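Long-range contacts in LanC-like protein GCR2 (Arabidopsis thaliana, PDB 3T33), which binds zinc, belongs to the LanC-like family and may play a role in abscisic acid signalling: residues S36-L41 and S364-K369; A88-F92 and D103-C107; V111-D115 and R152-R156; S270-L274 and G290-V294. One frame throughout, in Å; residues are numbered along the deposited sequence.

Contact 1 (S36-L41 and S364-K369); sequences SLTKLL and SFLLDK
Both segments are helical. The axes of the short stretches 36-41 and 364-369 approach to 9.6 Å, and their N-to-C directions differ by 142°, so the helices run roughly antiparallel but clearly splayed. Register follows from the CA atoms: Leu-37 faces Asp-368 at 5.9 Å and Leu-40 faces Ser-364 at 6.3 Å. Leu-37 (chi1 t) is a knob set into a hole formed by Ser-364, Phe-365, Asp-368 and Lys-369, with its CD2 3.7 Å from Ser-364 CB. One turn on, Leu-40 (m, t) places CD1 3.8 Å from Asp-368 CB and 4.0 Å from Leu-367 CD2. Leu-41 CD2 comes within 3.9 Å of Ser-364 OG, whose hydroxyl bonds to the carbonyl of Lys-360 in its own helix. At the solvent-exposed edge, Ser-36 in the p rotamer donates OG to Asp-368 OD1 at 2.6 Å, while Lys-369 NZ makes a long salt bridge of 3.9 Å to Asp-368 OD2. Leu-367 also packs on Leu-52 and Tyr-55 of helix 45-69. A single knob-into-hole contact sets helix 36-42 on helix 353-375, late in the chain: two leucines pack on a face that includes Ser-364 and Asp-368, and a short hydroxyl-carboxylate hydrogen bond closes the exposed edge.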
# COMPACT_ATOMS: atom_id res chain seq x y z
N SER A 36 -24.33 -15.40 -5.02
CA SER A 36 -23.56 -14.68 -6.03
C SER A 36 -22.07 -14.62 -5.63
O SER A 36 -21.20 -14.78 -6.45
CB SER A 36 -24.17 -13.30 -6.27
OG SER A 36 -24.20 -12.58 -5.06
N LEU A 37 -21.82 -14.43 -4.35
CA LEU A 37 -20.49 -14.48 -3.78
C LEU A 37 -19.74 -15.82 -4.03
O LEU A 37 -18.57 -15.80 -4.47
CB LEU A 37 -20.58 -14.18 -2.30
CG LEU A 37 -19.32 -13.66 -1.55
CD1 LEU A 37 -18.79 -14.58 -0.53
CD2 LEU A 37 -18.17 -13.08 -2.46
N THR A 38 -20.39 -16.96 -3.78
CA THR A 38 -19.71 -18.24 -3.92
C THR A 38 -19.45 -18.48 -5.37
O THR A 38 -18.47 -19.09 -5.72
CB THR A 38 -20.55 -19.45 -3.33
OG1 THR A 38 -21.89 -19.35 -3.83
CG2 THR A 38 -20.60 -19.39 -1.79
N LYS A 39 -20.34 -18.02 -6.24
CA LYS A 39 -20.12 -18.22 -7.67
C LYS A 39 -18.89 -17.43 -8.14
O LYS A 39 -18.06 -17.97 -8.86
CB LYS A 39 -21.39 -17.85 -8.46
CG LYS A 39 -22.55 -18.83 -8.08
CD LYS A 39 -23.81 -18.67 -8.95
CE LYS A 39 -24.94 -19.67 -8.55
NZ LYS A 39 -25.76 -20.16 -9.73
N LEU A 40 -18.75 -16.19 -7.69
CA LEU A 40 -17.51 -15.43 -7.93
C LEU A 40 -16.27 -16.23 -7.48
O LEU A 40 -15.29 -16.34 -8.21
CB LEU A 40 -17.56 -14.09 -7.16
CG LEU A 40 -18.48 -13.00 -7.67
CD1 LEU A 40 -18.54 -11.79 -6.72
CD2 LEU A 40 -17.84 -12.58 -8.95
N LEU A 41 -16.32 -16.80 -6.28
CA LEU A 41 -15.12 -17.44 -5.76
C LEU A 41 -14.70 -18.65 -6.59
O LEU A 41 -13.51 -18.94 -6.69
CB LEU A 41 -15.31 -17.83 -4.29
CG LEU A 41 -15.46 -16.66 -3.31
CD1 LEU A 41 -16.05 -17.13 -2.01
CD2 LEU A 41 -14.13 -16.04 -3.05
N SER A 364 -13.65 -10.48 -4.09
CA SER A 364 -15.04 -10.89 -4.34
C SER A 364 -15.98 -10.37 -3.32
O SER A 364 -17.06 -9.89 -3.69
CB SER A 364 -15.15 -12.40 -4.40
OG SER A 364 -14.21 -12.84 -5.34
N PHE A 365 -15.58 -10.40 -2.04
CA PHE A 365 -16.42 -9.82 -0.99
C PHE A 365 -16.77 -8.37 -1.31
O PHE A 365 -17.95 -7.99 -1.35
CB PHE A 365 -15.74 -9.89 0.37
CG PHE A 365 -16.58 -9.27 1.50
CD1 PHE A 365 -16.44 -7.93 1.85
CD2 PHE A 365 -17.49 -10.06 2.21
CE1 PHE A 365 -17.26 -7.36 2.88
CE2 PHE A 365 -18.28 -9.50 3.24
CZ PHE A 365 -18.17 -8.16 3.57
N LEU A 366 -15.72 -7.56 -1.56
CA LEU A 366 -15.94 -6.18 -1.96
C LEU A 366 -16.81 -6.01 -3.20
O LEU A 366 -17.71 -5.17 -3.23
CB LEU A 366 -14.60 -5.46 -2.22
CG LEU A 366 -13.88 -5.00 -0.99
CD1 LEU A 366 -12.53 -4.54 -1.42
CD2 LEU A 366 -14.70 -3.85 -0.40
N LEU A 367 -16.53 -6.74 -4.26
CA LEU A 367 -17.40 -6.55 -5.43
C LEU A 367 -18.86 -6.94 -5.16
O LEU A 367 -19.81 -6.26 -5.60
CB LEU A 367 -16.88 -7.32 -6.61
CG LEU A 367 -17.52 -7.14 -7.99
CD1 LEU A 367 -16.43 -7.36 -9.00
CD2 LEU A 367 -18.59 -8.16 -8.28
N ASP A 368 -19.04 -8.02 -4.42
CA ASP A 368 -20.40 -8.55 -4.24
C ASP A 368 -21.23 -7.70 -3.25
O ASP A 368 -22.43 -7.47 -3.46
CB ASP A 368 -20.33 -10.05 -3.81
CG ASP A 368 -21.69 -10.79 -3.95
OD1 ASP A 368 -22.16 -11.04 -5.09
OD2 ASP A 368 -22.28 -11.12 -2.90
N LYS A 369 -20.56 -7.19 -2.23
CA LYS A 369 -21.25 -6.67 -1.06
C LYS A 369 -21.08 -5.18 -0.81
O LYS A 369 -21.93 -4.59 -0.10
CB LYS A 369 -20.79 -7.39 0.23
CG LYS A 369 -20.85 -8.95 0.23
CD LYS A 369 -22.27 -9.50 0.28
CE LYS A 369 -22.29 -11.02 0.05
NZ LYS A 369 -23.48 -11.58 0.75

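Contact 2 (A88-F92 and D103-C107); sequences AYLLF and DLKLC
Segments 88-92 and 103-107 are helical throughout, 8.2 Å apart at the closest approach of their axes and near antiparallel at 159°. The CA of Ala-88 lies 4.4 Å from the CA of Cys-107, Leu-91 CA 5.2 Å from Asp-103 CA, and Phe-92 CA 5.7 Å from Leu-104 CA. Apolar packing dominates. Leu-91 (m, t) points at the partner helix and has the largest covered area, with CD1 3.7 Å from Leu-106 CD2 and CB 4.2 Å from Cys-107 CB. Cys-107, chi1 t, brings SG to 4.1 Å from Ala-88 CB and 4.0 Å from Phe-92 CB. The Phe-92 ring (chi1 t) meets Leu-104 with its edge, CD1 to CD1 4.2 Å. One buried polar residue joins the packing: Asp-103 sets its CB 3.4 Å from Leu-91 O, and its carboxylate is satisfied outside the pair, by a hydrogen bond to Ser-94 and a salt bridge to Lys-60. Small Ala-88 and Cys-107 permit the tightest CA approach. With just a short link between helices 84-98 and 101-118, this is an antiparallel helical hairpin, the repeating unit of the alpha/alpha toroid of LanC-like proteins.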
# COMPACT_ATOMS: atom_id res chain seq x y z
N ALA A 88 -4.84 10.88 -10.03
CA ALA A 88 -3.83 10.72 -11.03
C ALA A 88 -3.17 9.33 -10.94
O ALA A 88 -2.87 8.69 -11.96
CB ALA A 88 -2.73 11.84 -10.88
N TYR A 89 -2.89 8.89 -9.73
CA TYR A 89 -2.22 7.60 -9.56
C TYR A 89 -3.09 6.45 -10.00
O TYR A 89 -2.64 5.50 -10.62
CB TYR A 89 -1.71 7.44 -8.10
CG TYR A 89 -0.54 6.49 -7.99
CD1 TYR A 89 0.41 6.36 -9.00
CD2 TYR A 89 -0.45 5.63 -6.90
CE1 TYR A 89 1.46 5.41 -8.88
CE2 TYR A 89 0.57 4.72 -6.78
CZ TYR A 89 1.53 4.61 -7.74
OH TYR A 89 2.50 3.64 -7.50
N LEU A 90 -4.35 6.55 -9.69
CA LEU A 90 -5.31 5.52 -10.13
C LEU A 90 -5.34 5.47 -11.67
O LEU A 90 -5.45 4.38 -12.28
CB LEU A 90 -6.68 5.82 -9.53
CG LEU A 90 -7.82 4.95 -10.16
CD1 LEU A 90 -7.60 3.44 -9.91
CD2 LEU A 90 -9.21 5.43 -9.63
N LEU A 91 -5.24 6.65 -12.30
CA LEU A 91 -5.24 6.80 -13.76
C LEU A 91 -3.99 6.25 -14.34
O LEU A 91 -4.00 5.60 -15.42
CB LEU A 91 -5.43 8.28 -14.15
CG LEU A 91 -6.91 8.67 -14.11
CD1 LEU A 91 -7.02 10.15 -14.10
CD2 LEU A 91 -7.60 8.12 -15.36
N PHE A 92 -2.88 6.53 -13.66
CA PHE A 92 -1.60 5.89 -14.00
C PHE A 92 -1.66 4.31 -13.92
O PHE A 92 -1.21 3.63 -14.83
CB PHE A 92 -0.46 6.44 -13.13
CG PHE A 92 0.90 5.97 -13.57
CD1 PHE A 92 1.43 6.40 -14.77
CD2 PHE A 92 1.62 5.07 -12.82
CE1 PHE A 92 2.67 5.93 -15.23
CE2 PHE A 92 2.86 4.58 -13.29
CZ PHE A 92 3.38 5.04 -14.50
N ASP A 103 -5.73 7.71 -20.34
CA ASP A 103 -5.55 7.57 -18.89
C ASP A 103 -4.24 8.32 -18.49
O ASP A 103 -4.22 9.01 -17.50
CB ASP A 103 -5.47 6.09 -18.43
CG ASP A 103 -6.86 5.43 -18.23
OD1 ASP A 103 -7.90 6.13 -18.15
OD2 ASP A 103 -6.92 4.18 -18.16
N LEU A 104 -3.16 8.13 -19.25
CA LEU A 104 -1.88 8.77 -18.96
C LEU A 104 -1.95 10.29 -19.11
O LEU A 104 -1.45 11.01 -18.27
CB LEU A 104 -0.83 8.20 -19.88
CG LEU A 104 0.61 8.72 -19.81
CD1 LEU A 104 1.22 8.42 -18.42
CD2 LEU A 104 1.40 8.05 -20.88
N LYS A 105 -2.62 10.77 -20.16
CA LYS A 105 -2.78 12.20 -20.37
C LYS A 105 -3.57 12.80 -19.25
O LYS A 105 -3.24 13.86 -18.76
CB LYS A 105 -3.46 12.51 -21.74
CG LYS A 105 -2.42 12.78 -22.82
CD LYS A 105 -2.89 12.38 -24.21
CE LYS A 105 -1.71 11.89 -25.06
NZ LYS A 105 -2.04 10.60 -25.83
N LEU A 106 -4.64 12.14 -18.85
CA LEU A 106 -5.48 12.76 -17.88
C LEU A 106 -4.67 12.83 -16.57
O LEU A 106 -4.70 13.85 -15.86
CB LEU A 106 -6.76 11.95 -17.68
CG LEU A 106 -7.74 12.69 -16.77
CD1 LEU A 106 -7.99 14.10 -17.38
CD2 LEU A 106 -9.05 11.92 -16.58
N CYS A 107 -3.97 11.71 -16.29
CA CYS A 107 -2.98 11.61 -15.22
C CYS A 107 -2.16 12.88 -15.12
O CYS A 107 -2.21 13.57 -14.11
CB CYS A 107 -2.02 10.41 -15.47
SG CYS A 107 -0.70 10.33 -14.16

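Contact 3 (V111-D115 and R152-R156); sequences VEACD and RYLAR
Two helical segments, 111-115 and 152-156, run side by side at 34° between their N-to-C directions, but their axes stay 13.0 Å apart; even the nearest CA pair, Asp-115 and Tyr-153, is separated by 9.1 Å. Long side chains therefore span the gap. Val-111 (chi1 t) points across and sets CG1 3.6 Å from Tyr-153 CZ and 3.5 Å from Tyr-153 OH. Glu-112, extended with chi1 and chi2 both t, receives a hydrogen bond at OE2 from Arg-152 NH2, 3.0 Å long with an N-H...O angle of 167°; the oxygen lies near the guanidinium plane, completing a well-directed salt bridge. Asp-115, chi1 t, pairs with Arg-156: OD2 to NH1 is 2.7 Å, but the oxygen lies over the face of the guanidinium, so charge attraction without a directed N-H holds this pair, and OD2 is less surely placed. The same carboxylate also forms a salt bridge with Arg-119 and a hydrogen bond with Tyr-130 OH. Tyr-153 (chi1 m) also packs on Ala-138 of helix 130-144. Helices 101-118 and 147-158 are thus joined by two acid-arginine pairs beside a Val-Tyr contact, bridged by long side chains, charged and aromatic, rather than by close backbone packing.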
# COMPACT_ATOMS: atom_id res chain seq x y z
N VAL A 111 -1.76 15.89 -12.37
CA VAL A 111 -0.47 16.09 -11.69
C VAL A 111 -0.14 17.60 -11.71
O VAL A 111 0.10 18.22 -10.65
CB VAL A 111 0.68 15.27 -12.32
CG1 VAL A 111 1.98 15.52 -11.62
CG2 VAL A 111 0.39 13.76 -12.21
N GLU A 112 -0.15 18.15 -12.92
CA GLU A 112 0.04 19.57 -13.15
C GLU A 112 -0.83 20.44 -12.24
O GLU A 112 -0.30 21.35 -11.60
CB GLU A 112 -0.19 19.88 -14.61
CG GLU A 112 -0.31 21.36 -14.96
CD GLU A 112 -0.13 21.53 -16.46
OE1 GLU A 112 -1.17 21.52 -17.21
OE2 GLU A 112 1.05 21.59 -16.90
N ALA A 113 -2.14 20.17 -12.18
CA ALA A 113 -2.98 20.87 -11.18
C ALA A 113 -2.53 20.66 -9.73
O ALA A 113 -2.68 21.53 -8.90
CB ALA A 113 -4.44 20.51 -11.33
N CYS A 114 -1.96 19.50 -9.42
CA CYS A 114 -1.59 19.22 -8.06
C CYS A 114 -0.33 20.02 -7.75
O CYS A 114 -0.13 20.46 -6.62
CB CYS A 114 -1.35 17.72 -7.89
SG CYS A 114 -2.91 16.73 -7.72
N ASP A 115 0.52 20.17 -8.77
CA ASP A 115 1.74 20.89 -8.66
C ASP A 115 1.49 22.36 -8.29
O ASP A 115 1.99 22.84 -7.26
CB ASP A 115 2.49 20.80 -9.96
CG ASP A 115 3.88 21.41 -9.88
OD1 ASP A 115 4.50 21.47 -8.80
OD2 ASP A 115 4.35 21.84 -10.96
N ARG A 152 11.42 19.01 -15.99
CA ARG A 152 10.81 20.01 -15.17
C ARG A 152 10.32 19.41 -13.84
O ARG A 152 10.50 20.04 -12.78
CB ARG A 152 9.73 20.74 -15.98
CG ARG A 152 8.50 21.23 -15.18
CD ARG A 152 7.42 21.84 -16.14
NE ARG A 152 6.06 21.61 -15.63
CZ ARG A 152 4.94 21.67 -16.35
NH1 ARG A 152 4.98 21.96 -17.65
NH2 ARG A 152 3.78 21.42 -15.75
N TYR A 153 9.71 18.23 -13.86
CA TYR A 153 9.31 17.61 -12.57
C TYR A 153 10.54 17.09 -11.79
O TYR A 153 10.56 17.09 -10.57
CB TYR A 153 8.33 16.45 -12.73
CG TYR A 153 6.91 16.87 -13.00
CD1 TYR A 153 6.13 17.47 -12.01
CD2 TYR A 153 6.34 16.64 -14.28
CE1 TYR A 153 4.82 17.88 -12.27
CE2 TYR A 153 5.03 17.01 -14.54
CZ TYR A 153 4.27 17.61 -13.54
OH TYR A 153 2.99 18.00 -13.85
N LEU A 154 11.52 16.60 -12.53
CA LEU A 154 12.78 16.19 -11.95
C LEU A 154 13.52 17.33 -11.20
O LEU A 154 14.05 17.10 -10.09
CB LEU A 154 13.64 15.60 -13.02
CG LEU A 154 14.97 15.05 -12.52
CD1 LEU A 154 14.68 14.03 -11.47
CD2 LEU A 154 15.78 14.51 -13.64
N ALA A 155 13.53 18.54 -11.79
CA ALA A 155 14.07 19.77 -11.15
C ALA A 155 13.26 20.14 -9.89
O ALA A 155 13.83 20.53 -8.87
CB ALA A 155 14.11 20.97 -12.17
N ARG A 156 11.94 20.00 -9.95
CA ARG A 156 11.16 20.30 -8.78
C ARG A 156 11.42 19.25 -7.72
O ARG A 156 11.48 19.57 -6.51
CB ARG A 156 9.67 20.35 -9.11
CG ARG A 156 9.26 21.57 -9.92
CD ARG A 156 7.96 21.25 -10.69
NE ARG A 156 7.54 22.31 -11.62
CZ ARG A 156 6.66 22.13 -12.61
NH1 ARG A 156 6.11 20.93 -12.82
NH2 ARG A 156 6.34 23.14 -13.41

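Contact 4 (S270-L274 and G290-V294); sequences SGNYL and GAPGV
Tyr-273 presents one face of its ring to Val-294: CG1 of Val-294 stands 3.6 Å from the centroid of the Tyr-273 ring and 3° off its normal, a CH-pi contact almost exactly over the ring centre. Chi1 of Tyr-273 is m, that of Val-294 is t, and the CA-to-CB bonds of both point across the contact. Segment 270-274 is an irregular loop, with Asn-272 and Tyr-273 extended (phi/psi -62/161° and -108/141°); Ala-291 to Val-294 form the first turn of helix 291-305, with Gly-290 at the N-cap. The CA of Tyr-273 lies 4.9 Å from that of Gly-290, and the CA of Asn-272 5.2 Å from that of Ala-291. Gly-290 has phi/psi of 112/-172°, where a CB would crowd the preceding carbonyl oxygen. A water joins the backbones, donating to Leu-274 O at 2.8 Å and accepting from Gly-290 N at 3.1 Å. Gly-290 follows the zinc ligand Cys-288 by two residues; from Gly-290 to the bound zinc ion is about 10 Å. A CH-pi contact and a water bridge thus fasten the loop to the helix start beside the zinc site.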
# COMPACT_ATOMS: atom_id res chain seq x y z
N SER A 270 -2.73 -13.16 20.33
CA SER A 270 -3.50 -13.42 19.09
C SER A 270 -2.66 -13.44 17.79
O SER A 270 -3.16 -13.90 16.74
CB SER A 270 -4.62 -12.40 18.94
OG SER A 270 -4.06 -11.18 18.51
N GLY A 271 -1.42 -12.95 17.83
CA GLY A 271 -0.54 -12.90 16.66
C GLY A 271 -0.59 -11.53 15.94
O GLY A 271 0.27 -11.23 15.11
N ASN A 272 -1.61 -10.73 16.23
CA ASN A 272 -1.63 -9.32 15.85
C ASN A 272 -0.50 -8.53 16.48
O ASN A 272 0.16 -9.01 17.42
CB ASN A 272 -3.01 -8.69 16.12
CG ASN A 272 -3.18 -7.31 15.40
OD1 ASN A 272 -4.00 -6.48 15.80
ND2 ASN A 272 -2.37 -7.07 14.38
N TYR A 273 -0.20 -7.37 15.89
CA TYR A 273 0.92 -6.48 16.28
C TYR A 273 0.38 -5.21 16.99
O TYR A 273 -0.67 -4.65 16.61
CB TYR A 273 1.79 -6.12 15.06
CG TYR A 273 2.64 -7.26 14.63
CD1 TYR A 273 2.10 -8.32 13.91
CD2 TYR A 273 4.00 -7.34 15.00
CE1 TYR A 273 2.88 -9.42 13.52
CE2 TYR A 273 4.79 -8.44 14.65
CZ TYR A 273 4.21 -9.48 13.91
OH TYR A 273 4.96 -10.57 13.56
N LEU A 274 1.10 -4.79 18.03
CA LEU A 274 0.80 -3.56 18.77
C LEU A 274 0.77 -2.37 17.85
O LEU A 274 1.62 -2.27 16.96
CB LEU A 274 1.89 -3.33 19.81
CG LEU A 274 1.88 -4.16 21.10
CD1 LEU A 274 1.78 -5.71 20.84
CD2 LEU A 274 3.12 -3.80 22.01
N GLY A 290 -1.14 -2.44 12.79
CA GLY A 290 -1.55 -3.83 12.98
C GLY A 290 -0.90 -4.79 11.99
O GLY A 290 0.00 -4.43 11.24
N ALA A 291 -1.37 -6.01 12.02
CA ALA A 291 -0.89 -7.13 11.20
C ALA A 291 -0.67 -6.84 9.68
O ALA A 291 0.33 -7.25 9.15
CB ALA A 291 -1.90 -8.26 11.35
N PRO A 292 -1.61 -6.16 8.99
CA PRO A 292 -1.51 -5.99 7.53
C PRO A 292 -0.25 -5.25 7.12
O PRO A 292 0.56 -5.78 6.32
CB PRO A 292 -2.78 -5.22 7.16
CG PRO A 292 -3.78 -5.71 8.24
CD PRO A 292 -2.94 -5.74 9.47
N GLY A 293 0.00 -4.11 7.73
CA GLY A 293 1.18 -3.33 7.32
C GLY A 293 2.44 -4.06 7.67
O GLY A 293 3.43 -4.09 6.91
N VAL A 294 2.42 -4.72 8.82
CA VAL A 294 3.61 -5.42 9.29
C VAL A 294 3.83 -6.64 8.40
O VAL A 294 4.97 -6.91 7.94
CB VAL A 294 3.41 -5.81 10.76
CG1 VAL A 294 4.52 -6.77 11.22
CG2 VAL A 294 3.30 -4.54 11.63
O HOH W 1 1.33 -1.40 14.27

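How the contacts relate
Contacts 2 and 3 form a continuous patch: both use helix 101-118, their centres are 14 Å apart, and Ala-88 CB meets Val-111 CG2 at 3.9 Å, so the hairpin packing of contact 2 passes directly into the bridge of contact 3. Contact 4 lies across the chain's centre from both, 33 Å from contact 2 and 36 Å from contact 3 between centres, and is the one near the zinc held by Cys-288, Cys-333 and His-334. Contact 1 touches none of the others; its centre is 28 Å from that of contact 2, 26 Å from contact 4 and 40 Å from contact 3. Along the chain it encloses all three, pairing the first helix with one late in the chain.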